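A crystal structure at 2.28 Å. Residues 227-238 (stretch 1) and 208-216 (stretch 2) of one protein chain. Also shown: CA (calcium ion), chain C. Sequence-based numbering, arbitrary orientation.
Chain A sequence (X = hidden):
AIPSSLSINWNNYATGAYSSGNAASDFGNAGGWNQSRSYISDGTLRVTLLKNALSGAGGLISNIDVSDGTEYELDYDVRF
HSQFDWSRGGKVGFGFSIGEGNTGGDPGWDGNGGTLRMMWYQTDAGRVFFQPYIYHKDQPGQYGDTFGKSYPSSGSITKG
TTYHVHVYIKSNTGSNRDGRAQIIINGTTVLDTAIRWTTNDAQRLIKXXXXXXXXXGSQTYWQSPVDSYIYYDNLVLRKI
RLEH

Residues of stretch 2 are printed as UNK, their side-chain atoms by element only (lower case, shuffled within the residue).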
# COMPACT_ATOMS: atom_id res chain seq x y z
N ASP A 227 -15.09 -4.81 14.18
CA ASP A 227 -13.94 -3.93 14.06
C ASP A 227 -12.68 -4.77 14.11
O ASP A 227 -12.58 -5.72 14.89
CB ASP A 227 -13.93 -2.89 15.19
CG ASP A 227 -15.11 -1.90 15.12
OD1 ASP A 227 -15.71 -1.73 14.05
OD2 ASP A 227 -15.44 -1.29 16.16
N SER A 228 -11.72 -4.45 13.24
CA SER A 228 -10.44 -5.15 13.19
C SER A 228 -9.31 -4.14 13.08
O SER A 228 -9.51 -2.99 12.68
CB SER A 228 -10.39 -6.14 12.03
OG SER A 228 -10.97 -7.38 12.40
N TYR A 229 -8.10 -4.59 13.43
CA TYR A 229 -6.98 -3.68 13.60
C TYR A 229 -5.75 -4.19 12.85
O TYR A 229 -5.54 -5.41 12.72
CB TYR A 229 -6.67 -3.49 15.10
CG TYR A 229 -7.90 -3.03 15.89
CD1 TYR A 229 -8.19 -1.67 16.03
CD2 TYR A 229 -8.76 -3.95 16.47
CE1 TYR A 229 -9.30 -1.25 16.75
CE2 TYR A 229 -9.89 -3.54 17.18
CZ TYR A 229 -10.15 -2.19 17.32
OH TYR A 229 -11.26 -1.79 18.03
N ILE A 230 -4.96 -3.25 12.34
CA ILE A 230 -3.68 -3.53 11.69
C ILE A 230 -2.65 -2.57 12.27
O ILE A 230 -2.95 -1.39 12.50
CB ILE A 230 -3.79 -3.38 10.15
CG1 ILE A 230 -4.79 -4.38 9.57
CG2 ILE A 230 -2.42 -3.54 9.48
CD1 ILE A 230 -5.30 -4.01 8.21
N TYR A 231 -1.45 -3.07 12.52
CA TYR A 231 -0.40 -2.27 13.14
C TYR A 231 0.79 -2.13 12.20
O TYR A 231 1.31 -3.13 11.71
CB TYR A 231 0.04 -2.90 14.46
CG TYR A 231 -1.08 -3.17 15.45
CD1 TYR A 231 -1.84 -4.33 15.37
CD2 TYR A 231 -1.34 -2.29 16.49
CE1 TYR A 231 -2.84 -4.60 16.29
CE2 TYR A 231 -2.34 -2.55 17.41
CZ TYR A 231 -3.07 -3.70 17.30
OH TYR A 231 -4.06 -3.96 18.21
N TYR A 232 1.23 -0.90 11.98
CA TYR A 232 2.42 -0.59 11.21
C TYR A 232 3.51 -0.02 12.10
O TYR A 232 3.24 0.55 13.17
CB TYR A 232 2.09 0.40 10.08
CG TYR A 232 0.93 -0.03 9.20
CD1 TYR A 232 1.11 -1.00 8.20
CD2 TYR A 232 -0.34 0.52 9.35
CE1 TYR A 232 0.05 -1.39 7.39
CE2 TYR A 232 -1.39 0.12 8.56
CZ TYR A 232 -1.19 -0.83 7.58
OH TYR A 232 -2.23 -1.24 6.78
N ASP A 233 4.76 -0.15 11.65
CA ASP A 233 5.90 0.36 12.40
C ASP A 233 7.08 0.55 11.46
O ASP A 233 7.18 -0.09 10.41
CB ASP A 233 6.28 -0.58 13.54
CG ASP A 233 6.98 0.12 14.68
OD1 ASP A 233 7.45 1.26 14.47
OD2 ASP A 233 7.05 -0.46 15.79
N ASN A 234 7.98 1.45 11.87
CA ASN A 234 9.34 1.53 11.31
C ASN A 234 9.33 1.85 9.82
O ASN A 234 10.02 1.20 9.03
CB ASN A 234 10.09 0.22 11.58
CG ASN A 234 10.28 -0.04 13.06
OD1 ASN A 234 10.70 0.84 13.81
ND2 ASN A 234 9.95 -1.25 13.50
N LEU A 235 8.58 2.88 9.44
CA LEU A 235 8.47 3.28 8.05
C LEU A 235 9.71 4.05 7.62
O LEU A 235 10.03 5.09 8.21
CB LEU A 235 7.23 4.14 7.83
CG LEU A 235 7.17 4.74 6.42
CD1 LEU A 235 6.94 3.67 5.35
CD2 LEU A 235 6.12 5.82 6.33
N VAL A 236 10.40 3.57 6.59
CA VAL A 236 11.55 4.26 6.01
C VAL A 236 11.28 4.45 4.53
O VAL A 236 11.16 3.47 3.78
CB VAL A 236 12.87 3.52 6.25
CG1 VAL A 236 14.02 4.30 5.64
CG2 VAL A 236 13.10 3.32 7.74
N LEU A 237 11.16 5.70 4.10
CA LEU A 237 10.92 6.04 2.71
C LEU A 237 12.15 6.75 2.16
O LEU A 237 12.75 7.58 2.85
CB LEU A 237 9.68 6.94 2.57
CG LEU A 237 9.36 7.60 1.23
CD1 LEU A 237 8.56 6.65 0.37
CD2 LEU A 237 8.57 8.88 1.44
N ARG A 238 12.51 6.46 0.91
CA ARG A 238 13.68 7.11 0.33
C ARG A 238 13.53 7.28 -1.18
O ARG A 238 13.39 6.29 -1.91
CB ARG A 238 14.95 6.35 0.65
CG ARG A 238 16.19 7.12 0.29
CD ARG A 238 17.39 6.49 0.93
NE ARG A 238 17.88 5.35 0.16
CZ ARG A 238 18.72 5.46 -0.86
NH1 ARG A 238 19.12 6.67 -1.23
NH2 ARG A 238 19.14 4.36 -1.51
N UNK A 208 3.47 10.02 -5.55
CA UNK A 208 3.17 10.03 -4.14
C UNK A 208 3.17 8.62 -3.58
O UNK A 208 3.12 7.63 -4.31
c UNK A 208 1.85 10.79 -3.85
n UNK A 208 -0.22 11.00 -5.07
o UNK A 208 0.40 8.96 -4.38
c UNK A 208 0.62 10.16 -4.48
N UNK A 209 3.30 8.56 -2.25
CA UNK A 209 3.27 7.31 -1.51
C UNK A 209 1.85 7.04 -1.02
O UNK A 209 1.19 7.92 -0.45
c UNK A 209 4.40 7.62 2.94
c UNK A 209 4.25 7.37 -0.33
c UNK A 209 4.20 6.17 0.57
s UNK A 209 5.20 6.30 2.06
N UNK A 210 1.36 5.82 -1.28
CA UNK A 210 0.03 5.42 -0.84
C UNK A 210 0.11 4.77 0.53
O UNK A 210 0.99 3.95 0.80
c UNK A 210 -0.60 4.44 -1.82
o UNK A 210 0.20 3.25 -1.90
c UNK A 210 -0.73 5.06 -3.22
N UNK A 211 -0.82 5.14 1.40
CA UNK A 211 -1.00 4.50 2.70
C UNK A 211 -2.46 4.08 2.76
O UNK A 211 -3.31 4.81 3.28
c UNK A 211 -1.06 5.59 6.32
c UNK A 211 -0.79 2.86 6.61
c UNK A 211 -0.77 4.81 5.20
c UNK A 211 -0.62 5.43 3.84
c UNK A 211 -1.20 5.02 7.57
c UNK A 211 -1.08 3.65 7.71
c UNK A 211 -0.65 3.44 5.36
N UNK A 212 -2.76 2.91 2.20
CA UNK A 212 -4.12 2.43 2.07
C UNK A 212 -4.34 1.26 3.01
O UNK A 212 -3.65 0.24 2.91
n UNK A 212 -4.33 5.15 -1.34
c UNK A 212 -4.12 4.51 -0.14
c UNK A 212 -4.45 3.21 -0.33
c UNK A 212 -4.78 4.28 -2.22
n UNK A 212 -4.86 3.10 -1.63
c UNK A 212 -4.43 2.04 0.62
N UNK A 213 -5.29 1.43 3.94
CA UNK A 213 -5.74 0.37 4.85
C UNK A 213 -7.26 0.34 4.78
O UNK A 213 -7.92 1.10 5.48
c UNK A 213 -5.28 0.60 6.27
c UNK A 213 -5.55 -0.65 7.12
o UNK A 213 -3.87 0.88 6.29
N UNK A 214 -7.80 -0.53 3.93
CA UNK A 214 -9.25 -0.63 3.80
C UNK A 214 -9.63 -1.99 3.23
O UNK A 214 -8.82 -2.67 2.59
c UNK A 214 -8.75 0.37 -1.24
c UNK A 214 -7.87 0.93 -0.31
c UNK A 214 -9.81 0.51 2.93
c UNK A 214 -8.20 0.96 1.04
c UNK A 214 -10.29 -0.11 0.53
c UNK A 214 -9.41 0.44 1.47
c UNK A 214 -9.96 -0.16 -0.81
N UNK A 215 -10.86 -2.39 3.51
CA UNK A 215 -11.42 -3.63 2.99
C UNK A 215 -12.03 -3.39 1.61
O UNK A 215 -12.61 -2.33 1.35
n UNK A 215 -11.60 -6.96 9.07
n UNK A 215 -11.51 -7.76 6.93
n UNK A 215 -12.58 -5.76 7.39
c UNK A 215 -11.95 -4.63 5.29
c UNK A 215 -11.90 -6.83 7.80
c UNK A 215 -12.47 -4.20 3.94
c UNK A 215 -12.97 -5.50 6.01
N UNK A 216 -11.91 -4.38 0.74
CA UNK A 216 -12.42 -4.28 -0.61
C UNK A 216 -11.32 -4.15 -1.64
O UNK A 216 -10.18 -3.88 -1.30
CA CA C . 7.79 1.87 16.85
O HOH W 1 8.26 0.84 18.66
O HOH W 2 10.29 1.25 16.13

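Position 208 carries two carbons, the second bearing one oxygen and one nitrogen, a planar amide out of reach of stretch 1; this is N208. The amide suits its place by serving a hydrogen bond elsewhere in the structure through its oxygen.

At position 209 an unbranched chain runs through two carbons, a sulfur and a terminal carbon; its CA-to-CB bond points toward stretch 1, and the chain reaches L235 and L237. Only methionine has this pattern: M209. With chi1 and chi2 both t, the chain extends across the gap, placing SD 3.8 Å from CD1 of L237 and CE 4.2 Å from CD2 of L235. A long, flexible apolar chain can touch both leucines, and does so here through its sulfur and terminal methyl.

Position 210 has one carbon carrying an oxygen and a carbon, out of reach of stretch 1: T210, a small residue in a buried place.

Position 211 shows one carbon followed by a ring of six carbons with no oxygen, and a ring carbon comes 3.4 Å from CE2 of Y232; hence F211. Its CA-to-CB bond points sideways, yet the ring comes nearer, its edge toward the face of the Y232 ring, with planes at 79° and centroids 5.1 Å apart. Edge hydrogens thereby meet an electron-rich face.

Position 212 has one carbon and a five-membered ring of three carbons and two nitrogens, its CA-to-CB bond pointing away: H212. Both nitrogens serve hydrogen bonds elsewhere in the structure.

Position 213 again has a carbon bearing an oxygen and a carbon, its CA-to-CB bond now pointing toward stretch 1. The oxygen lies 2.7 Å from OH of Y232, and the methyl carbon 3.5 Å from CD1 of I230. This is T213; OG1 makes a hydrogen bond with Y232, while CG2 packs on I230.

Position 214, one carbon and a six-carbon ring, has its CA-to-CB bond pointing away: F214, filling a buried place with an apolar ring.

Position 215 has three carbons, a nitrogen, then a carbon carrying two more nitrogens, one of them 3.3 Å from CB of S228: R215. Its length brings the end near stretch 1 although the CA-to-CB bond points sideways.

Position 216 has no side chain, so it is G216; at phi 109° and psi 165° a CB would jam against the preceding carbonyl oxygen.

The strands run nearly antiparallel and meet through side chains. Methionine and leucines pack at one end, arginine approaches serine at the other, and between them Y232 joins an aromatic contact to a hydrogen bond.

Stretch 2, residues 208-216: NMTFHTFRG
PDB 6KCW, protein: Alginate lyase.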